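Local coordinates for kinesin-like protein (Caenorhabditis elegans, PDB 5X3E), which probably hydrolyses ATP with its kinesin-6 motor domain to work along microtubules, and is seen here in the apo state, at residues D34-V39 with V369-Q374; L106-G111 with I325-C330; T145-F150 with T197-E202; V219-I224 with L276-R281. All coordinates share one frame; numbering follows the deposited sequence.

Contact 1: D34-V39 with V369-Q374; sequences DSIEVV and VLRRNQ
The chain segment 34-39, straightening into the strand that starts at E37, passes one side of the helical turn 369-374, with CA of S35 7.1 Å from CA of Q374 and CA of I36 7.3 Å from CA of R371. I36 is the wedge. Its CG1 lies anti to the backbone N (chi1 177°), which puts CG2 between the backbone N and the carbonyl carbon and aims it at the helix. There CG2 sits 4.0 Å from L370 CD2 and equally far from CG of R371, whose side chain it crosses at about a right angle. No hydrogen bond joins the two segments, so they meet through van der Waals contacts, including those of polar tips against carbon. The helix, 350-375, follows the switch II region in the chain, as the relay helix does in other kinesins, and strand 37-42 belongs to the central sheet of the motor domain, beside strand 404-411; L370 also reaches I405 of that neighbouring strand. R371 is extended from CG to NE and brings NH2 to within 3.2 Å of V38 CG2, yet the polar partner of NH2 is the carbonyl oxygen of F427. Q374, extended beyond CG, comes in from the C-terminal side: OE1 lies 3.2 Å from S35 CB, while NE2 is 3.4 Å from I36 N, a pairing of two donors that makes no bond.

Contact 2: L106-G111 with I325-C330; sequences LNLLKG and IVSQLC
A single hydrogen bond joins the two segments: S327 OG donates to the main-chain O of L108 over 2.9 Å. It arrives in the carbonyl plane on a lone pair, the C=O to donor angle being 130°, and the serine hydroxyl is placed for this by standing between its own backbone N and carbonyl carbon (chi1 59°). L108 O also accepts from G111 N, 3.0 Å away, so two donors hold it. That second bond belongs to a Schellman motif, completed by Q112 N to N107 O, which ends helix 93-109; G111 is its C-prime residue, with a positive phi that favours glycine. The capped C-terminal end of this helix lies against strand 325-333 of the central sheet, whose parallel neighbour is strand 114-119, the strand that leads to the probable P-loop. Replacing S327 by an alanine would remove the hydroxyl and would probably leave L108 O with one donor fewer and the helix end less firmly tied to the strand. The remaining contacts are apolar or nearly so. L108 CG is anti to the backbone N, and the branch CD1 leans over the strand backbone, 3.6 Å from Q328 C, and on to L329 CB at 4.3 Å. Beyond the helix end, G111 C rests 3.5 Å from S327 CB, so that one serine side chain meets the glycine through its carbon and the helix through its oxygen.

Contact 3: T145-F150 with T197-E202; sequences TLDVIF and TDRYCE
Helix 141-152 of the kinesin motor domain is here fastened to the irregular loop between helix 175-187 and strand 213-225. D147 does the fastening. Its carboxylate meets the R199 guanidinium tip to tip and nearly coplanar, in an end-on salt bridge: NH2 gives a straight 2.7 Å bond to D147 OD1 (178°), and NH1 a longer one, 3.3 Å, to D147 OD2, both on syn lone pairs. The backbone N of E202 comes from above the carboxylate plane and donates to D147 OD2 at 3.0 Å, so OD2 is gripped twice; OD1 is also bonded to S267 OG. R199 NE pairs in turn with E268, while C201 SG lies over the guanidinium centre, 3.7 Å above its plane. Alongside, V148 CG2 touches E202 CB at 4.1 Å, and the E202 carboxylate turns away to R144. The arrangement is a bidentate Arg-Asp pair whose acid also takes a main-chain N-H, pinning an irregular loop to a helix.

Contact 4: V219-I224 with L276-R281; sequences VTYVEI and LGEERR. With SO4 (sulfate ion), chain C.
Y221 reaches from the strand across the start of the helical segment in an extended pose: CG is anti to the backbone N (chi1 -162°), and chi2 of 6° sets the ring so that CD2 lies 3.7 Å from G277 CA. The fit depends on the glycine, since a CB at that position would clash with CD2. At the far end of the ring Y221 OH donates a 2.8 Å hydrogen bond to E278 OE2, coming from above the carboxylate plane, and E278 can offer that oxygen because its chain bends at chi2 and folds back to the tyrosine. R281 bends at chi3, and its NH1 makes a weak bond, within a salt bridge, to the same E278 OE2 at 2.9 Å. E223, fully extended, lays OE2 3.4 Å from R281 CG and takes its own hydrogen bond from S295 OG. Strand 219-224 and helix 276-281 run at 14° to each other, their axes 9.2 Å apart, as helix and sheet pack in the layered P-loop NTPase fold. From the strand's other face T220 OG1 donates to a sulfate oxygen, O2, at 2.9 Å, and V256 N and K302 NZ bind the same ion. A phenylalanine in place of Y221 would lose the hydroxyl and would probably leave E278 less firmly placed. With two donors converging on OE2, one from a cationic side chain, E278 is likely to stay ionised.

In the fold
Contacts 2 and 4 are buried and set a helix against the central sheet, whereas contacts 1 and 3 are only partly buried and lie toward opposite sides of the chain's centre, about 30 Å apart between centres. Contacts 1, 2 and 4 all reach that one sheet. Contact 3 instead joins a helix to a loop, and touches contact 2 directly: L108 packs on I149, and L329 on T145. Their chemistry differs accordingly. Contact 1 has no hydrogen bond of its own, contact 2 relies on a hydroxyl at a helix end, contact 4 on a tyrosine-carboxylate bond, and contact 3, at the loop, on a bidentate salt bridge.

Contact 1: D34-V39 with V369-Q374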
loop_
_atom_site.group_PDB
_atom_site.type_symbol
_atom_site.label_atom_id
_atom_site.label_comp_id
_atom_site.label_asym_id
_atom_site.label_seq_id
_atom_site.Cartn_x
_atom_site.Cartn_y
_atom_site.Cartn_z
ATOM N N ASP A 34 -17.992 4.478 -0.322
ATOM C CA ASP A 34 -16.727 3.864 -0.722
ATOM C C ASP A 34 -16.469 2.646 0.164
ATOM O O ASP A 34 -15.667 2.667 1.098
ATOM C CB ASP A 34 -15.587 4.884 -0.658
ATOM C CG ASP A 34 -15.427 5.503 0.720
ATOM O OD1 ASP A 34 -14.349 6.074 0.993
ATOM O OD2 ASP A 34 -16.371 5.402 1.531
ATOM N N SER A 35 -17.159 1.558 -0.160
ATOM C CA SER A 35 -16.955 0.294 0.522
ATOM C C SER A 35 -15.692 -0.375 -0.012
ATOM O O SER A 35 -15.015 0.141 -0.908
ATOM C CB SER A 35 -18.176 -0.605 0.338
ATOM O OG SER A 35 -19.352 0.058 0.773
ATOM N N ILE A 36 -15.353 -1.539 0.541
ATOM C CA ILE A 36 -14.208 -2.270 0.022
ATOM C C ILE A 36 -14.556 -2.816 -1.357
ATOM O O ILE A 36 -15.674 -3.297 -1.596
ATOM C CB ILE A 36 -13.781 -3.397 0.979
ATOM C CG1 ILE A 36 -12.627 -4.196 0.364
ATOM C CG2 ILE A 36 -14.952 -4.307 1.312
ATOM C CD1 ILE A 36 -12.100 -5.297 1.245
ATOM N N GLU A 37 -13.611 -2.710 -2.285
ATOM C CA GLU A 37 -13.752 -3.300 -3.605
ATOM C C GLU A 37 -12.648 -4.325 -3.809
ATOM O O GLU A 37 -11.507 -4.116 -3.385
ATOM C CB GLU A 37 -13.693 -2.239 -4.710
ATOM C CG GLU A 37 -14.081 -2.772 -6.081
ATOM C CD GLU A 37 -13.788 -1.801 -7.213
ATOM O OE1 GLU A 37 -14.519 -1.846 -8.224
ATOM O OE2 GLU A 37 -12.850 -0.984 -7.089
ATOM N N VAL A 38 -12.997 -5.438 -4.443
ATOM C CA VAL A 38 -12.040 -6.476 -4.797
ATOM C C VAL A 38 -12.047 -6.617 -6.310
ATOM O O VAL A 38 -13.106 -6.834 -6.914
ATOM C CB VAL A 38 -12.367 -7.817 -4.123
ATOM C CG1 VAL A 38 -11.341 -8.861 -4.511
ATOM C CG2 VAL A 38 -12.407 -7.648 -2.618
ATOM N N VAL A 39 -10.871 -6.489 -6.922
ATOM C CA VAL A 39 -10.723 -6.664 -8.359
ATOM C C VAL A 39 -9.716 -7.782 -8.591
ATOM O O VAL A 39 -8.941 -8.154 -7.705
ATOM C CB VAL A 39 -10.282 -5.376 -9.085
ATOM C CG1 VAL A 39 -11.194 -4.213 -8.717
ATOM C CG2 VAL A 39 -8.824 -5.058 -8.783
ATOM N N VAL A 369 -16.200 -9.679 7.699
ATOM C CA VAL A 369 -16.854 -8.920 8.760
ATOM C C VAL A 369 -17.043 -7.470 8.330
ATOM O O VAL A 369 -18.062 -6.840 8.647
ATOM C CB VAL A 369 -16.051 -9.028 10.071
ATOM C CG1 VAL A 369 -16.684 -8.176 11.159
ATOM C CG2 VAL A 369 -15.973 -10.476 10.517
ATOM N N LEU A 370 -16.064 -6.917 7.607
ATOM C CA LEU A 370 -16.177 -5.541 7.130
ATOM C C LEU A 370 -17.351 -5.380 6.177
ATOM O O LEU A 370 -18.095 -4.396 6.255
ATOM C CB LEU A 370 -14.880 -5.104 6.446
ATOM C CG LEU A 370 -14.929 -3.731 5.769
ATOM C CD1 LEU A 370 -15.197 -2.629 6.782
ATOM C CD2 LEU A 370 -13.640 -3.458 5.012
ATOM N N ARG A 371 -17.527 -6.335 5.262
ATOM C CA ARG A 371 -18.634 -6.260 4.318
ATOM C C ARG A 371 -19.978 -6.305 5.029
ATOM O O ARG A 371 -20.893 -5.548 4.688
ATOM C CB ARG A 371 -18.537 -7.393 3.305
ATOM C CG ARG A 371 -17.552 -7.151 2.184
ATOM C CD ARG A 371 -17.285 -8.452 1.465
ATOM N NE ARG A 371 -16.430 -8.289 0.300
ATOM C CZ ARG A 371 -15.704 -9.269 -0.220
ATOM N NH1 ARG A 371 -15.728 -10.476 0.331
ATOM N NH2 ARG A 371 -14.955 -9.044 -1.288
ATOM N N ARG A 372 -20.124 -7.194 6.011
ATOM C CA ARG A 372 -21.399 -7.294 6.712
ATOM C C ARG A 372 -21.687 -6.023 7.495
ATOM O O ARG A 372 -22.836 -5.568 7.556
ATOM C CB ARG A 372 -21.394 -8.500 7.650
ATOM C CG ARG A 372 -21.047 -9.818 6.982
ATOM C CD ARG A 372 -21.221 -10.982 7.944
ATOM N NE ARG A 372 -20.645 -12.215 7.419
ATOM C CZ ARG A 372 -19.507 -12.744 7.858
ATOM N NH1 ARG A 372 -18.836 -12.150 8.836
ATOM N NH2 ARG A 372 -19.044 -13.868 7.327
ATOM N N ASN A 373 -20.655 -5.431 8.103
ATOM C CA ASN A 373 -20.857 -4.192 8.844
ATOM C C ASN A 373 -21.283 -3.052 7.929
ATOM O O ASN A 373 -22.059 -2.184 8.342
ATOM C CB ASN A 373 -19.585 -3.807 9.602
ATOM C CG ASN A 373 -19.327 -4.689 10.815
ATOM O OD1 ASN A 373 -20.254 -5.228 11.421
ATOM N ND2 ASN A 373 -18.060 -4.830 11.180
ATOM N N GLN A 374 -20.807 -3.040 6.682
ATOM C CA GLN A 374 -21.171 -1.951 5.783
ATOM C C GLN A 374 -22.637 -1.999 5.369
ATOM O O GLN A 374 -23.158 -0.997 4.871
ATOM C CB GLN A 374 -20.272 -1.967 4.545
ATOM C CG GLN A 374 -18.827 -1.563 4.826
ATOM C CD GLN A 374 -17.896 -1.818 3.653
ATOM O OE1 GLN A 374 -18.153 -2.681 2.814
ATOM N NE2 GLN A 374 -16.809 -1.052 3.585
#

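Contact 2: L106-G111 with I325-C330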
loop_
_atom_site.group_PDB
_atom_site.type_symbol
_atom_site.label_atom_id
_atom_site.label_comp_id
_atom_site.label_asym_id
_atom_site.label_seq_id
_atom_site.Cartn_x
_atom_site.Cartn_y
_atom_site.Cartn_z
ATOM N N LEU A 106 -7.121 10.528 -5.337
ATOM C CA LEU A 106 -8.110 11.571 -5.100
ATOM C C LEU A 106 -8.530 11.594 -3.635
ATOM O O LEU A 106 -8.735 12.668 -3.055
ATOM C CB LEU A 106 -9.318 11.371 -6.016
ATOM C CG LEU A 106 -9.053 11.586 -7.509
ATOM C CD1 LEU A 106 -10.272 11.207 -8.341
ATOM C CD2 LEU A 106 -8.632 13.022 -7.783
ATOM N N ASN A 107 -8.666 10.415 -3.020
ATOM C CA ASN A 107 -8.906 10.352 -1.581
ATOM C C ASN A 107 -7.788 11.040 -0.808
ATOM O O ASN A 107 -8.045 11.870 0.073
ATOM C CB ASN A 107 -9.043 8.895 -1.136
ATOM C CG ASN A 107 -10.483 8.455 -1.025
ATOM O OD1 ASN A 107 -11.365 9.250 -0.701
ATOM N ND2 ASN A 107 -10.732 7.180 -1.293
ATOM N N LEU A 108 -6.533 10.716 -1.142
ATOM C CA LEU A 108 -5.389 11.300 -0.445
ATOM C C LEU A 108 -5.423 12.824 -0.492
ATOM O O LEU A 108 -5.152 13.488 0.515
ATOM C CB LEU A 108 -4.089 10.780 -1.058
ATOM C CG LEU A 108 -2.779 11.203 -0.389
ATOM C CD1 LEU A 108 -2.594 10.447 0.907
ATOM C CD2 LEU A 108 -1.599 10.964 -1.317
ATOM N N LEU A 109 -5.741 13.397 -1.658
ATOM C CA LEU A 109 -5.802 14.849 -1.777
ATOM C C LEU A 109 -6.936 15.424 -0.940
ATOM O O LEU A 109 -6.859 16.582 -0.505
ATOM C CB LEU A 109 -5.950 15.263 -3.243
ATOM C CG LEU A 109 -4.697 15.384 -4.128
ATOM C CD1 LEU A 109 -3.505 15.894 -3.338
ATOM C CD2 LEU A 109 -4.338 14.080 -4.780
ATOM N N LYS A 110 -7.992 14.642 -0.713
ATOM C CA LYS A 110 -9.113 15.048 0.123
ATOM C C LYS A 110 -8.845 14.846 1.610
ATOM O O LYS A 110 -9.756 15.042 2.421
ATOM C CB LYS A 110 -10.368 14.261 -0.267
ATOM C CG LYS A 110 -10.987 14.630 -1.595
ATOM C CD LYS A 110 -12.033 13.589 -1.987
ATOM C CE LYS A 110 -12.958 13.244 -0.821
ATOM N NZ LYS A 110 -14.141 12.447 -1.254
ATOM N N GLY A 111 -7.629 14.458 1.989
ATOM C CA GLY A 111 -7.337 14.231 3.389
ATOM C C GLY A 111 -7.895 12.947 3.955
ATOM O O GLY A 111 -8.060 12.837 5.175
ATOM N N ILE A 325 -2.745 18.136 9.281
ATOM C CA ILE A 325 -3.589 17.032 8.840
ATOM C C ILE A 325 -2.726 16.081 8.022
ATOM O O ILE A 325 -1.958 16.521 7.160
ATOM C CB ILE A 325 -4.791 17.526 8.014
ATOM C CG1 ILE A 325 -5.739 18.344 8.891
ATOM C CG2 ILE A 325 -5.521 16.352 7.380
ATOM C CD1 ILE A 325 -6.830 19.049 8.116
ATOM N N VAL A 326 -2.836 14.783 8.301
ATOM C CA VAL A 326 -2.051 13.754 7.626
ATOM C C VAL A 326 -3.007 12.745 7.009
ATOM O O VAL A 326 -3.877 12.208 7.703
ATOM C CB VAL A 326 -1.072 13.055 8.593
ATOM C CG1 VAL A 326 -0.326 11.932 7.890
ATOM C CG2 VAL A 326 -0.090 14.060 9.193
ATOM N N SER A 327 -2.852 12.492 5.714
ATOM C CA SER A 327 -3.592 11.439 5.037
ATOM C C SER A 327 -2.613 10.411 4.482
ATOM O O SER A 327 -1.445 10.716 4.223
ATOM C CB SER A 327 -4.482 12.004 3.917
ATOM O OG SER A 327 -3.715 12.691 2.947
ATOM N N GLN A 328 -3.102 9.185 4.294
ATOM C CA GLN A 328 -2.263 8.051 3.930
ATOM C C GLN A 328 -2.780 7.339 2.694
ATOM O O GLN A 328 -3.987 7.111 2.552
ATOM C CB GLN A 328 -2.198 7.007 5.037
ATOM C CG GLN A 328 -1.457 7.405 6.264
ATOM C CD GLN A 328 -1.257 6.221 7.180
ATOM O OE1 GLN A 328 -1.821 5.145 6.954
ATOM N NE2 GLN A 328 -0.457 6.407 8.221
ATOM N N LEU A 329 -1.854 6.945 1.828
ATOM C CA LEU A 329 -2.113 5.940 0.808
ATOM C C LEU A 329 -1.144 4.799 1.069
ATOM O O LEU A 329 0.075 4.984 0.996
ATOM C CB LEU A 329 -1.947 6.507 -0.603
ATOM C CG LEU A 329 -2.685 5.783 -1.735
ATOM C CD1 LEU A 329 -2.719 6.634 -2.990
ATOM C CD2 LEU A 329 -2.053 4.447 -2.043
ATOM N N CYS A 330 -1.687 3.629 1.374
ATOM C CA CYS A 330 -0.906 2.493 1.828
ATOM C C CYS A 330 -1.009 1.368 0.805
ATOM O O CYS A 330 -2.111 0.898 0.502
ATOM C CB CYS A 330 -1.388 2.035 3.203
ATOM S SG CYS A 330 -0.516 0.597 3.798
#

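Contact 3: T145-F150 with T197-E202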
loop_
_atom_site.group_PDB
_atom_site.type_symbol
_atom_site.label_atom_id
_atom_site.label_comp_id
_atom_site.label_asym_id
_atom_site.label_seq_id
_atom_site.Cartn_x
_atom_site.Cartn_y
_atom_site.Cartn_z
ATOM N N THR A 145 1.720 5.790 -8.927
ATOM C CA THR A 145 1.079 6.503 -7.829
ATOM C C THR A 145 1.981 7.614 -7.301
ATOM O O THR A 145 1.532 8.748 -7.095
ATOM C CB THR A 145 0.703 5.532 -6.710
ATOM O OG1 THR A 145 -0.304 4.628 -7.177
ATOM C CG2 THR A 145 0.161 6.301 -5.523
ATOM N N LEU A 146 3.260 7.307 -7.070
ATOM C CA LEU A 146 4.193 8.342 -6.632
ATOM C C LEU A 146 4.280 9.472 -7.648
ATOM O O LEU A 146 4.307 10.651 -7.273
ATOM C CB LEU A 146 5.579 7.746 -6.391
ATOM C CG LEU A 146 5.752 6.793 -5.211
ATOM C CD1 LEU A 146 7.104 6.081 -5.308
ATOM C CD2 LEU A 146 5.610 7.554 -3.890
ATOM N N ASP A 147 4.346 9.130 -8.938
ATOM C CA ASP A 147 4.368 10.145 -9.988
ATOM C C ASP A 147 3.149 11.052 -9.901
ATOM O O ASP A 147 3.274 12.281 -9.839
ATOM C CB ASP A 147 4.421 9.475 -11.364
ATOM C CG ASP A 147 5.795 8.945 -11.709
ATOM O OD1 ASP A 147 6.798 9.527 -11.243
ATOM O OD2 ASP A 147 5.867 7.947 -12.459
ATOM N N VAL A 148 1.957 10.457 -9.890
ATOM C CA VAL A 148 0.725 11.233 -9.948
ATOM C C VAL A 148 0.551 12.080 -8.692
ATOM O O VAL A 148 0.088 13.227 -8.768
ATOM C CB VAL A 148 -0.466 10.292 -10.185
ATOM C CG1 VAL A 148 -1.769 11.028 -10.003
ATOM C CG2 VAL A 148 -0.375 9.703 -11.584
ATOM N N ILE A 149 0.889 11.529 -7.519
ATOM C CA ILE A 149 0.828 12.309 -6.283
ATOM C C ILE A 149 1.667 13.573 -6.415
ATOM O O ILE A 149 1.177 14.690 -6.210
ATOM C CB ILE A 149 1.270 11.462 -5.072
ATOM C CG1 ILE A 149 0.189 10.448 -4.692
ATOM C CG2 ILE A 149 1.595 12.348 -3.867
ATOM C CD1 ILE A 149 0.684 9.380 -3.743
ATOM N N PHE A 150 2.944 13.417 -6.770
ATOM C CA PHE A 150 3.815 14.583 -6.873
ATOM C C PHE A 150 3.399 15.508 -8.006
ATOM O O PHE A 150 3.644 16.716 -7.932
ATOM C CB PHE A 150 5.264 14.138 -7.045
ATOM C CG PHE A 150 5.916 13.738 -5.762
ATOM C CD1 PHE A 150 6.501 14.691 -4.946
ATOM C CD2 PHE A 150 5.922 12.419 -5.354
ATOM C CE1 PHE A 150 7.093 14.333 -3.759
ATOM C CE2 PHE A 150 6.513 12.051 -4.165
ATOM C CZ PHE A 150 7.102 13.010 -3.366
ATOM N N THR A 197 18.476 6.786 -12.647
ATOM C CA THR A 197 17.158 6.307 -13.060
ATOM C C THR A 197 16.722 6.964 -14.361
ATOM O O THR A 197 16.244 8.102 -14.364
ATOM C CB THR A 197 16.120 6.572 -11.979
ATOM O OG1 THR A 197 16.149 7.963 -11.641
ATOM C CG2 THR A 197 16.387 5.718 -10.753
ATOM N N ASP A 198 16.953 6.272 -15.476
ATOM C CA ASP A 198 16.213 6.522 -16.709
ATOM C C ASP A 198 14.979 5.637 -16.615
ATOM O O ASP A 198 15.085 4.408 -16.673
ATOM C CB ASP A 198 17.033 6.202 -17.954
ATOM C CG ASP A 198 18.373 6.901 -17.970
ATOM O OD1 ASP A 198 18.419 8.110 -17.656
ATOM O OD2 ASP A 198 19.381 6.244 -18.311
ATOM N N ARG A 199 13.816 6.247 -16.423
ATOM C CA ARG A 199 12.625 5.480 -16.099
ATOM C C ARG A 199 11.400 6.174 -16.664
ATOM O O ARG A 199 11.387 7.395 -16.833
ATOM C CB ARG A 199 12.479 5.292 -14.583
ATOM C CG ARG A 199 12.257 6.592 -13.813
ATOM C CD ARG A 199 11.721 6.352 -12.409
ATOM N NE ARG A 199 11.143 7.577 -11.862
ATOM C CZ ARG A 199 9.843 7.844 -11.815
ATOM N NH1 ARG A 199 8.960 6.964 -12.271
ATOM N NH2 ARG A 199 9.427 8.994 -11.302
ATOM N N TYR A 200 10.378 5.379 -16.972
ATOM C CA TYR A 200 9.101 5.951 -17.367
ATOM C C TYR A 200 8.502 6.741 -16.210
ATOM O O TYR A 200 8.618 6.348 -15.046
ATOM C CB TYR A 200 8.137 4.851 -17.817
ATOM C CG TYR A 200 6.739 5.362 -18.085
ATOM C CD1 TYR A 200 6.409 5.917 -19.315
ATOM C CD2 TYR A 200 5.750 5.284 -17.111
ATOM C CE1 TYR A 200 5.137 6.386 -19.563
ATOM C CE2 TYR A 200 4.473 5.753 -17.354
ATOM C CZ TYR A 200 4.173 6.301 -18.582
ATOM O OH TYR A 200 2.906 6.769 -18.840
ATOM N N CYS A 201 7.850 7.856 -16.540
ATOM C CA CYS A 201 7.218 8.732 -15.558
ATOM C C CYS A 201 5.789 9.029 -15.988
ATOM O O CYS A 201 5.556 9.445 -17.127
ATOM C CB CYS A 201 8.002 10.043 -15.401
ATOM S SG CYS A 201 9.756 9.822 -15.034
ATOM N N GLU A 202 4.839 8.821 -15.084
ATOM C CA GLU A 202 3.456 9.176 -15.375
ATOM C C GLU A 202 3.302 10.691 -15.411
ATOM O O GLU A 202 3.784 11.397 -14.521
ATOM C CB GLU A 202 2.512 8.581 -14.333
ATOM C CG GLU A 202 1.961 7.221 -14.704
ATOM C CD GLU A 202 0.901 7.293 -15.778
ATOM O OE1 GLU A 202 0.435 8.412 -16.077
ATOM O OE2 GLU A 202 0.544 6.232 -16.333
#

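Contact 4: V219-I224 with L276-R281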
loop_
_atom_site.group_PDB
_atom_site.type_symbol
_atom_site.label_atom_id
_atom_site.label_comp_id
_atom_site.label_asym_id
_atom_site.label_seq_id
_atom_site.Cartn_x
_atom_site.Cartn_y
_atom_site.Cartn_z
ATOM N N VAL A 219 7.463 8.941 3.493
ATOM C CA VAL A 219 7.190 7.537 3.227
ATOM C C VAL A 219 7.746 6.706 4.371
ATOM O O VAL A 219 8.805 7.021 4.928
ATOM C CB VAL A 219 7.767 7.065 1.871
ATOM C CG1 VAL A 219 7.158 7.861 0.724
ATOM C CG2 VAL A 219 9.281 7.171 1.856
ATOM N N THR A 220 7.009 5.666 4.738
ATOM C CA THR A 220 7.530 4.598 5.573
ATOM C C THR A 220 7.453 3.307 4.775
ATOM O O THR A 220 6.509 3.099 4.004
ATOM C CB THR A 220 6.753 4.452 6.898
ATOM O OG1 THR A 220 5.367 4.204 6.632
ATOM C CG2 THR A 220 6.871 5.716 7.718
ATOM N N TYR A 221 8.473 2.467 4.917
ATOM C CA TYR A 221 8.496 1.168 4.262
ATOM C C TYR A 221 8.723 0.110 5.327
ATOM O O TYR A 221 9.768 0.103 5.988
ATOM C CB TYR A 221 9.574 1.095 3.178
ATOM C CG TYR A 221 9.364 -0.040 2.196
ATOM C CD1 TYR A 221 8.211 -0.817 2.240
ATOM C CD2 TYR A 221 10.316 -0.331 1.222
ATOM C CE1 TYR A 221 8.008 -1.857 1.344
ATOM C CE2 TYR A 221 10.121 -1.368 0.316
ATOM C CZ TYR A 221 8.965 -2.129 0.381
ATOM O OH TYR A 221 8.762 -3.159 -0.512
ATOM N N VAL A 222 7.747 -0.773 5.494
ATOM C CA VAL A 222 7.700 -1.704 6.612
ATOM C C VAL A 222 7.432 -3.108 6.088
ATOM O O VAL A 222 6.700 -3.289 5.108
ATOM C CB VAL A 222 6.628 -1.271 7.636
ATOM C CG1 VAL A 222 6.470 -2.298 8.663
ATOM C CG2 VAL A 222 7.073 -0.006 8.343
ATOM N N GLU A 223 8.041 -4.105 6.727
ATOM C CA GLU A 223 7.875 -5.500 6.343
ATOM C C GLU A 223 7.313 -6.286 7.518
ATOM O O GLU A 223 7.794 -6.150 8.646
ATOM C CB GLU A 223 9.207 -6.107 5.890
ATOM C CG GLU A 223 9.134 -7.570 5.498
ATOM C CD GLU A 223 10.504 -8.162 5.239
ATOM O OE1 GLU A 223 11.441 -7.830 5.995
ATOM O OE2 GLU A 223 10.646 -8.951 4.278
ATOM N N ILE A 224 6.315 -7.121 7.254
ATOM C CA ILE A 224 5.776 -8.036 8.253
ATOM C C ILE A 224 6.179 -9.443 7.829
ATOM O O ILE A 224 5.679 -9.969 6.826
ATOM C CB ILE A 224 4.256 -7.901 8.392
ATOM C CG1 ILE A 224 3.904 -6.527 8.955
ATOM C CG2 ILE A 224 3.706 -8.999 9.287
ATOM C CD1 ILE A 224 2.431 -6.219 8.918
ATOM N N LEU A 276 15.927 1.354 -1.565
ATOM C CA LEU A 276 16.713 1.081 -0.366
ATOM C C LEU A 276 16.008 0.075 0.533
ATOM O O LEU A 276 16.645 -0.838 1.071
ATOM C CB LEU A 276 16.985 2.374 0.402
ATOM C CG LEU A 276 17.723 2.161 1.725
ATOM C CD1 LEU A 276 19.100 1.571 1.475
ATOM C CD2 LEU A 276 17.822 3.454 2.504
ATOM N N GLY A 277 14.694 0.217 0.694
ATOM C CA GLY A 277 13.944 -0.757 1.469
ATOM C C GLY A 277 13.979 -2.138 0.845
ATOM O O GLY A 277 14.058 -3.147 1.548
ATOM N N GLU A 278 13.916 -2.199 -0.488
ATOM C CA GLU A 278 13.996 -3.479 -1.182
ATOM C C GLU A 278 15.325 -4.170 -0.904
ATOM O O GLU A 278 15.372 -5.396 -0.768
ATOM C CB GLU A 278 13.800 -3.270 -2.682
ATOM C CG GLU A 278 12.378 -2.908 -3.086
ATOM C CD GLU A 278 11.425 -4.086 -3.012
ATOM O OE1 GLU A 278 11.241 -4.773 -4.040
ATOM O OE2 GLU A 278 10.885 -4.347 -1.918
ATOM N N GLU A 279 16.415 -3.400 -0.815
ATOM C CA GLU A 279 17.701 -3.985 -0.435
ATOM C C GLU A 279 17.627 -4.641 0.942
ATOM O O GLU A 279 18.150 -5.744 1.140
ATOM C CB GLU A 279 18.801 -2.923 -0.450
ATOM C CG GLU A 279 19.133 -2.344 -1.814
ATOM C CD GLU A 279 20.375 -1.460 -1.781
ATOM O OE1 GLU A 279 21.376 -1.852 -1.145
ATOM O OE2 GLU A 279 20.347 -0.365 -2.382
ATOM N N ARG A 280 16.981 -3.982 1.909
ATOM C CA ARG A 280 16.793 -4.619 3.213
ATOM C C ARG A 280 15.811 -5.776 3.138
ATOM O O ARG A 280 15.997 -6.796 3.813
ATOM C CB ARG A 280 16.309 -3.622 4.266
ATOM C CG ARG A 280 17.372 -2.798 4.970
ATOM C CD ARG A 280 18.061 -1.763 4.128
ATOM N NE ARG A 280 19.078 -1.094 4.935
ATOM C CZ ARG A 280 18.867 0.014 5.635
ATOM N NH1 ARG A 280 17.675 0.591 5.618
ATOM N NH2 ARG A 280 19.850 0.548 6.348
ATOM N N ARG A 281 14.767 -5.647 2.321
ATOM C CA ARG A 281 13.766 -6.703 2.248
ATOM C C ARG A 281 14.354 -8.023 1.774
ATOM O O ARG A 281 13.787 -9.080 2.063
ATOM C CB ARG A 281 12.616 -6.285 1.332
ATOM C CG ARG A 281 11.387 -7.153 1.481
ATOM C CD ARG A 281 10.399 -6.920 0.366
ATOM N NE ARG A 281 10.517 -8.019 -0.574
ATOM C CZ ARG A 281 11.309 -8.009 -1.637
ATOM N NH1 ARG A 281 12.056 -6.948 -1.915
ATOM N NH2 ARG A 281 11.367 -9.077 -2.415
HETATM S S SO4 C . 4.078 3.830 10.124
HETATM O O1 SO4 C . 3.352 5.073 10.387
HETATM O O2 SO4 C . 3.700 3.303 8.815
HETATM O O3 SO4 C . 3.740 2.844 11.140
HETATM O O4 SO4 C . 5.513 4.075 10.162
#